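Local coordinates for membrane-fusion protein (PDB 5XU0), which probably serves as the membrane-fusion component of a MacAB-like efflux pump, its six copies forming a channel that helps carry substrates out of the cell, at residues L177-L188 against G236-V245; Q195-V203 against L252-K263. The protein carries 2 engineered substitutions. All coordinates share one frame; numbering follows the deposited sequence.

Interaction 1. Residues L177-L188 against G236-V245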
# COMPACT_ATOMS: atom_id res chain seq x y z
N LEU B 177 -37.43 1.83 10.61
CA LEU B 177 -36.87 3.10 10.18
C LEU B 177 -36.68 4.04 11.36
O LEU B 177 -37.31 3.90 12.41
CB LEU B 177 -37.77 3.75 9.13
CG LEU B 177 -37.26 3.66 7.69
CD1 LEU B 177 -37.03 2.22 7.31
CD2 LEU B 177 -38.24 4.31 6.72
N GLN B 178 -35.76 4.99 11.20
CA GLN B 178 -35.47 5.99 12.21
C GLN B 178 -35.31 7.35 11.53
O GLN B 178 -35.36 7.45 10.30
CB GLN B 178 -34.22 5.62 13.02
CG GLN B 178 -34.19 4.18 13.52
CD GLN B 178 -33.05 3.91 14.48
OE1 GLN B 178 -33.28 3.52 15.63
NE2 GLN B 178 -31.82 4.09 14.02
N VAL B 179 -35.14 8.39 12.33
CA VAL B 179 -34.74 9.70 11.81
C VAL B 179 -33.63 10.23 12.70
O VAL B 179 -33.65 10.03 13.93
CB VAL B 179 -35.91 10.70 11.72
CG1 VAL B 179 -36.72 10.49 10.48
CG2 VAL B 179 -36.82 10.56 12.89
N LYS B 180 -32.65 10.91 12.09
CA LYS B 180 -31.54 11.44 12.86
C LYS B 180 -31.22 12.87 12.47
O LYS B 180 -31.63 13.36 11.41
CB LYS B 180 -30.27 10.59 12.73
CG LYS B 180 -30.45 9.13 12.36
CD LYS B 180 -29.09 8.47 12.29
CE LYS B 180 -29.20 6.96 12.37
NZ LYS B 180 -27.86 6.31 12.31
N GLY B 181 -30.47 13.53 13.34
CA GLY B 181 -29.92 14.83 13.04
C GLY B 181 -28.98 15.26 14.15
O GLY B 181 -28.40 14.42 14.84
N GLU B 182 -28.85 16.57 14.33
CA GLU B 182 -28.02 17.11 15.40
C GLU B 182 -28.79 18.15 16.21
O GLU B 182 -29.85 18.64 15.80
CB GLU B 182 -26.73 17.74 14.86
CG GLU B 182 -25.76 16.76 14.24
CD GLU B 182 -24.54 17.45 13.66
OE1 GLU B 182 -24.56 18.70 13.58
OE2 GLU B 182 -23.57 16.76 13.29
N LEU B 183 -28.23 18.48 17.37
CA LEU B 183 -28.81 19.35 18.38
C LEU B 183 -27.82 20.42 18.80
O LEU B 183 -26.62 20.16 18.92
CB LEU B 183 -29.25 18.55 19.62
CG LEU B 183 -30.14 17.34 19.43
CD1 LEU B 183 -30.56 16.80 20.80
CD2 LEU B 183 -31.36 17.72 18.61
N SER B 184 -28.34 21.63 19.03
CA SER B 184 -27.53 22.70 19.59
C SER B 184 -27.09 22.36 21.01
O SER B 184 -27.61 21.44 21.65
CB SER B 184 -28.33 24.01 19.61
OG SER B 184 -29.37 23.96 20.57
N GLU B 185 -26.13 23.14 21.51
CA GLU B 185 -25.81 23.08 22.93
C GLU B 185 -27.04 23.42 23.77
O GLU B 185 -27.23 22.87 24.87
CB GLU B 185 -24.65 24.02 23.26
CG GLU B 185 -23.44 23.84 22.35
CD GLU B 185 -22.27 24.72 22.75
OE1 GLU B 185 -22.25 25.22 23.89
OE2 GLU B 185 -21.35 24.91 21.92
N TYR B 186 -27.89 24.31 23.26
CA TYR B 186 -29.12 24.66 23.96
C TYR B 186 -30.05 23.47 24.07
O TYR B 186 -30.58 23.17 25.15
CB TYR B 186 -29.82 25.82 23.24
CG TYR B 186 -29.11 27.15 23.32
CD1 TYR B 186 -28.83 27.74 24.55
CD2 TYR B 186 -28.73 27.83 22.17
CE1 TYR B 186 -28.19 28.96 24.63
CE2 TYR B 186 -28.08 29.05 22.24
CZ TYR B 186 -27.82 29.61 23.48
OH TYR B 186 -27.17 30.82 23.55
N ASN B 187 -30.26 22.76 22.95
CA ASN B 187 -31.21 21.64 22.94
C ASN B 187 -30.83 20.56 23.94
O ASN B 187 -31.71 19.83 24.42
CB ASN B 187 -31.30 21.04 21.53
CG ASN B 187 -31.88 22.00 20.52
OD1 ASN B 187 -31.44 22.05 19.37
ND2 ASN B 187 -32.88 22.78 20.93
N LEU B 188 -29.54 20.44 24.27
CA LEU B 188 -29.09 19.39 25.18
C LEU B 188 -29.72 19.53 26.56
O LEU B 188 -29.99 18.52 27.22
CB LEU B 188 -27.57 19.42 25.30
CG LEU B 188 -26.79 18.29 24.63
CD1 LEU B 188 -25.30 18.45 24.91
CD2 LEU B 188 -27.28 16.94 25.10
N GLY B 236 -21.38 27.38 18.12
CA GLY B 236 -22.00 26.30 18.87
C GLY B 236 -21.64 24.94 18.30
O GLY B 236 -21.63 24.75 17.08
N SER B 237 -21.33 23.98 19.17
CA SER B 237 -21.09 22.61 18.74
C SER B 237 -22.41 21.84 18.69
O SER B 237 -23.39 22.19 19.36
CB SER B 237 -20.08 21.91 19.65
OG SER B 237 -20.54 21.86 20.99
N LYS B 238 -22.42 20.77 17.90
CA LYS B 238 -23.65 20.07 17.55
C LYS B 238 -23.53 18.60 17.95
O LYS B 238 -22.52 17.95 17.66
CB LYS B 238 -23.94 20.21 16.06
CG LYS B 238 -24.19 21.65 15.62
CD LYS B 238 -25.67 22.01 15.71
CE LYS B 238 -25.89 23.44 16.19
NZ LYS B 238 -24.75 24.34 15.87
N TYR B 239 -24.58 18.08 18.59
CA TYR B 239 -24.59 16.73 19.13
C TYR B 239 -25.61 15.86 18.41
O TYR B 239 -26.78 16.25 18.33
CB TYR B 239 -24.92 16.76 20.63
CG TYR B 239 -24.06 17.70 21.43
CD1 TYR B 239 -22.93 17.25 22.09
CD2 TYR B 239 -24.38 19.05 21.52
CE1 TYR B 239 -22.14 18.10 22.82
CE2 TYR B 239 -23.59 19.92 22.25
CZ TYR B 239 -22.47 19.44 22.90
OH TYR B 239 -21.69 20.30 23.63
N PRO B 240 -25.23 14.70 17.89
CA PRO B 240 -26.19 13.89 17.12
C PRO B 240 -27.26 13.26 18.00
O PRO B 240 -27.00 12.82 19.12
CB PRO B 240 -25.30 12.83 16.47
CG PRO B 240 -24.14 12.69 17.39
CD PRO B 240 -23.91 14.05 17.99
N TYR B 241 -28.48 13.21 17.46
CA TYR B 241 -29.62 12.55 18.08
C TYR B 241 -30.26 11.62 17.05
O TYR B 241 -30.22 11.88 15.84
CB TYR B 241 -30.68 13.54 18.57
CG TYR B 241 -31.58 13.99 17.44
CD1 TYR B 241 -31.18 15.00 16.59
CD2 TYR B 241 -32.81 13.39 17.20
CE1 TYR B 241 -31.96 15.41 15.54
CE2 TYR B 241 -33.61 13.80 16.14
CZ TYR B 241 -33.17 14.82 15.32
OH TYR B 241 -33.95 15.25 14.27
N THR B 242 -30.89 10.55 17.55
CA THR B 242 -31.64 9.64 16.70
C THR B 242 -32.92 9.25 17.44
O THR B 242 -32.88 8.94 18.64
CB THR B 242 -30.87 8.34 16.36
OG1 THR B 242 -30.83 7.51 17.52
CG2 THR B 242 -29.43 8.61 15.99
N ILE B 243 -34.05 9.27 16.72
CA ILE B 243 -35.31 8.81 17.27
C ILE B 243 -35.84 7.67 16.40
O ILE B 243 -35.65 7.64 15.17
CB ILE B 243 -36.37 9.93 17.40
CG1 ILE B 243 -37.14 10.12 16.09
CG2 ILE B 243 -35.75 11.24 17.85
CD1 ILE B 243 -38.08 11.30 16.09
N ASP B 244 -36.51 6.72 17.06
CA ASP B 244 -37.13 5.57 16.42
C ASP B 244 -38.59 5.89 16.13
O ASP B 244 -39.34 6.28 17.04
CB ASP B 244 -37.04 4.33 17.31
CG ASP B 244 -35.63 4.08 17.82
OD1 ASP B 244 -35.20 2.91 17.84
OD2 ASP B 244 -34.96 5.06 18.20
N VAL B 245 -39.00 5.74 14.87
CA VAL B 245 -40.39 6.01 14.51
C VAL B 245 -41.29 4.94 15.10
O VAL B 245 -40.91 3.77 15.22
CB VAL B 245 -40.56 6.11 12.98
CG1 VAL B 245 -39.44 6.94 12.39
CG2 VAL B 245 -40.60 4.73 12.35
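Glu185 and Ser237 meet by a nearly straight hydrogen bond. Ser237 N donates to Glu185 OE2 over 2.9 Å, using the anti lone pair of that oxygen. The same OE2 is also bonded to Ser257 OG of the second subunit. Strands 178-183 and 239-246 are antiparallel neighbours in the six-stranded barrel. Val179 pairs with Ile243 and Gly181 with Tyr241, each through two backbone hydrogen bonds. At Leu183 and Tyr239 the bond from Tyr239 N is sound and its return is weak. Ser184, at the N-cap, forms a capping box with Asn187, starting the short helix.

Tyr241 has its CG between the backbone N and carbonyl carbon (chi1 81°), which swings the ring across the neighbouring strand. Gly181 N lies 3.2 Å above the ring plane, offset toward the rim. Leu183 CD2 approaches Tyr241 CD1 at 3.4 Å. Leu188 CD1 sits over the centre of the Tyr239 ring in a CH-pi contact. Val179 CG2 packs on Ile243.

Val179, Leu183, Tyr241 and Ile243 share a largely apolar face, with Tyr241 OH satisfied by Ser6 O. The Glu185, Ser237 and Tyr239 end is polar and faces the second subunit, whose Gly255 O bonds Ser237 OG and whose Gln254 O bonds Tyr239 OH.

Interaction 2. Residues Q195-V203 against L252-K263. Engineered in segment 252-263: Met260 (natural residue Ile).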
# COMPACT_ATOMS: atom_id res chain seq x y z
N GLN B 195 -38.62 11.13 25.50
CA GLN B 195 -39.71 12.05 25.21
C GLN B 195 -40.36 11.73 23.87
O GLN B 195 -39.67 11.42 22.89
CB GLN B 195 -39.21 13.49 25.22
CG GLN B 195 -38.43 13.86 26.47
CD GLN B 195 -38.10 15.34 26.54
OE1 GLN B 195 -37.14 15.74 27.19
NE2 GLN B 195 -38.90 16.16 25.87
N GLU B 196 -41.68 11.82 23.82
CA GLU B 196 -42.40 11.52 22.59
C GLU B 196 -42.24 12.65 21.59
O GLU B 196 -41.96 13.80 21.94
CB GLU B 196 -43.89 11.27 22.88
CG GLU B 196 -44.54 10.32 21.88
CD GLU B 196 -46.03 10.54 21.74
OE1 GLU B 196 -46.55 10.36 20.62
OE2 GLU B 196 -46.69 10.90 22.75
N VAL B 197 -42.42 12.31 20.31
CA VAL B 197 -42.13 13.22 19.21
C VAL B 197 -43.17 13.03 18.12
O VAL B 197 -43.57 11.90 17.81
CB VAL B 197 -40.71 12.97 18.65
CG1 VAL B 197 -40.57 13.55 17.24
CG2 VAL B 197 -39.65 13.55 19.58
N SER B 198 -43.62 14.13 17.53
CA SER B 198 -44.42 14.13 16.32
C SER B 198 -43.62 14.76 15.19
O SER B 198 -42.79 15.64 15.42
CB SER B 198 -45.73 14.89 16.52
OG SER B 198 -46.34 15.20 15.28
N PHE B 199 -43.87 14.31 13.96
CA PHE B 199 -43.16 14.90 12.82
C PHE B 199 -43.95 14.68 11.54
O PHE B 199 -44.78 13.77 11.44
CB PHE B 199 -41.73 14.36 12.69
CG PHE B 199 -41.64 12.88 12.41
CD1 PHE B 199 -41.54 11.96 13.45
CD2 PHE B 199 -41.62 12.41 11.11
CE1 PHE B 199 -41.44 10.61 13.19
CE2 PHE B 199 -41.53 11.05 10.84
CZ PHE B 199 -41.43 10.15 11.89
N THR B 200 -43.66 15.53 10.55
CA THR B 200 -44.37 15.57 9.28
C THR B 200 -43.37 15.77 8.15
O THR B 200 -42.20 16.08 8.38
CB THR B 200 -45.42 16.70 9.26
OG1 THR B 200 -45.85 16.93 7.91
CG2 THR B 200 -44.82 17.98 9.82
N SER B 201 -43.85 15.62 6.91
CA SER B 201 -42.99 15.73 5.74
C SER B 201 -43.67 16.59 4.68
O SER B 201 -44.83 16.33 4.31
CB SER B 201 -42.65 14.36 5.16
OG SER B 201 -41.96 14.51 3.93
N LYS B 202 -42.92 17.55 4.14
CA LYS B 202 -43.46 18.57 3.24
C LYS B 202 -43.95 18.01 1.92
O LYS B 202 -44.44 18.76 1.07
CB LYS B 202 -42.40 19.65 3.00
CG LYS B 202 -42.66 20.94 3.78
CD LYS B 202 -41.54 21.94 3.55
CE LYS B 202 -41.57 22.51 2.14
NZ LYS B 202 -42.10 23.91 2.12
N VAL B 203 -43.82 16.70 1.72
CA VAL B 203 -44.37 16.04 0.55
C VAL B 203 -45.71 15.37 0.83
O VAL B 203 -46.58 15.36 -0.05
CB VAL B 203 -43.37 15.02 -0.04
CG1 VAL B 203 -42.87 14.08 1.04
CG2 VAL B 203 -43.98 14.25 -1.19
N LEU B 252 -43.67 6.38 3.83
CA LEU B 252 -42.54 7.16 4.33
C LEU B 252 -41.26 6.42 3.97
O LEU B 252 -40.99 5.33 4.49
CB LEU B 252 -42.66 7.34 5.84
CG LEU B 252 -41.55 8.11 6.57
CD1 LEU B 252 -41.68 9.61 6.35
CD2 LEU B 252 -41.56 7.76 8.06
N LYS B 253 -40.45 7.02 3.10
CA LYS B 253 -39.25 6.38 2.58
C LYS B 253 -38.01 7.16 3.00
O LYS B 253 -38.05 8.37 3.21
CB LYS B 253 -39.32 6.26 1.05
CG LYS B 253 -40.71 5.90 0.56
CD LYS B 253 -40.73 4.50 -0.05
CE LYS B 253 -41.80 4.35 -1.12
NZ LYS B 253 -41.60 3.15 -1.98
N GLN B 254 -36.89 6.42 3.13
CA GLN B 254 -35.67 6.97 3.69
C GLN B 254 -35.20 8.20 2.91
O GLN B 254 -35.50 8.37 1.72
CB GLN B 254 -34.57 5.92 3.69
CG GLN B 254 -35.07 4.49 3.83
CD GLN B 254 -33.94 3.49 3.95
OE1 GLN B 254 -32.79 3.85 4.23
NE2 GLN B 254 -34.25 2.21 3.74
N GLY B 255 -34.43 9.05 3.58
CA GLY B 255 -33.93 10.28 3.00
C GLY B 255 -34.88 11.45 3.05
O GLY B 255 -34.46 12.58 2.76
N PHE B 256 -36.14 11.23 3.42
CA PHE B 256 -37.12 12.31 3.46
C PHE B 256 -36.72 13.37 4.49
O PHE B 256 -36.37 13.04 5.63
CB PHE B 256 -38.50 11.76 3.80
CG PHE B 256 -39.28 11.29 2.60
CD1 PHE B 256 -38.87 11.61 1.32
CD2 PHE B 256 -40.43 10.53 2.76
CE1 PHE B 256 -39.59 11.18 0.22
CE2 PHE B 256 -41.16 10.10 1.67
CZ PHE B 256 -40.73 10.43 0.39
N SER B 257 -36.78 14.63 4.08
CA SER B 257 -36.62 15.72 5.04
C SER B 257 -37.87 15.82 5.90
O SER B 257 -38.99 15.62 5.43
CB SER B 257 -36.34 17.03 4.33
OG SER B 257 -35.52 17.87 5.12
N VAL B 258 -37.67 16.13 7.18
CA VAL B 258 -38.71 15.95 8.19
C VAL B 258 -38.62 17.08 9.20
O VAL B 258 -37.52 17.51 9.57
CB VAL B 258 -38.58 14.55 8.85
CG1 VAL B 258 -39.11 14.56 10.27
CG2 VAL B 258 -39.29 13.50 8.01
N ASN B 259 -39.78 17.56 9.65
CA ASN B 259 -39.87 18.62 10.65
C ASN B 259 -40.59 18.08 11.87
O ASN B 259 -41.64 17.44 11.75
CB ASN B 259 -40.60 19.84 10.09
CG ASN B 259 -40.02 20.30 8.78
OD1 ASN B 259 -38.97 20.95 8.75
ND2 ASN B 259 -40.68 19.96 7.68
N MSE B 260 -40.02 18.32 13.05
CA MSE B 260 -40.45 17.62 14.26
C MSE B 260 -40.74 18.51 15.45
O MSE B 260 -40.15 19.57 15.60
CB MSE B 260 -39.39 16.60 14.66
CG MSE B 260 -38.51 16.13 13.51
SE MSE B 260 -37.80 14.37 13.86
CE MSE B 260 -36.92 14.78 15.55
N GLU B 261 -41.65 18.06 16.31
CA GLU B 261 -41.99 18.72 17.56
C GLU B 261 -41.82 17.72 18.69
O GLU B 261 -42.45 16.66 18.69
CB GLU B 261 -43.42 19.26 17.53
CG GLU B 261 -43.73 20.25 18.64
CD GLU B 261 -45.14 20.79 18.55
OE1 GLU B 261 -45.75 20.67 17.46
OE2 GLU B 261 -45.64 21.32 19.56
N VAL B 262 -40.96 18.05 19.66
CA VAL B 262 -40.73 17.19 20.82
C VAL B 262 -41.63 17.68 21.95
O VAL B 262 -41.50 18.82 22.41
CB VAL B 262 -39.26 17.19 21.26
CG1 VAL B 262 -39.09 16.20 22.40
CG2 VAL B 262 -38.37 16.84 20.09
N LYS B 263 -42.51 16.81 22.41
CA LYS B 263 -43.48 17.17 23.43
C LYS B 263 -42.79 17.38 24.78
O LYS B 263 -42.01 16.53 25.22
CB LYS B 263 -44.55 16.09 23.55
CG LYS B 263 -45.67 16.44 24.51
CD LYS B 263 -46.29 17.79 24.19
CE LYS B 263 -47.57 17.98 24.98
NZ LYS B 263 -47.98 19.40 25.09
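Phe199 packs against Val258, Met260 and Leu252 on the inner side of a two-strand antiparallel pairing. Its CB lies 3.2 Å from Asn259 O and 3.8 Å from Met260 CG. With chi1 at 63°, CG stands over the strand's own backbone, which brings CD2 toward Val258. CG meets Val258 CG1, and CD2 comes to 3.4 Å from that same methyl. The far rim, at CE2, has Leu252 CD2 at its edge, 4.3 Å away. The selenium of Met260, an engineered selenomethionine, stands obliquely 5.0 Å from the ring centroid, a Met-aromatic contact.

Backbone bonds hold this arrangement in place. Ser198 and Glu261 exchange two hydrogen bonds, as do Thr200 and Asn259. Lys263 N adds a bond to Glu196 O. Farther on, Val197 CG2 touches Val262 CG2 at 3.6 Å. Gln195 NE2 makes a weak bond to Lys263 O. At the other end Val203 CG1 sits over a face of the Phe256 ring, 4.2 Å above its plane. Phe256 ends the type II turn that starts at Lys253.

Strand 196-201 lies beside strand 207-216, whose Trp209 ring meets the Phe199 ring with planes about 15° apart. Strand 257-262 borders strand 3-10, with Val258 against Val9 and Val262 against Leu5. Phe199 and Met260 also reach strand 239-246 through the barrel interior.

The two interactions belong to one closed six-stranded antiparallel barrel, with centres about 13 Å apart. Strand 207-216 separates the pairs on one side and strand 3-10 on the other. Their segments alternate along the chain: 177-188, 195-203, 236-245, then 252-263. They meet in the barrel core, where Ile243 CD1 lies 3.5 Å from Val197 CG1 and Tyr241 OH lies 3.3 Å from Met260 CE. Each also faces a different neighbour. Interaction 1 receives residues 254-257 of the second subunit, and in interaction 2 those same residues dock on the third subunit. This repeated contact is consistent with barrels joined in a ring in the six-chain assembly.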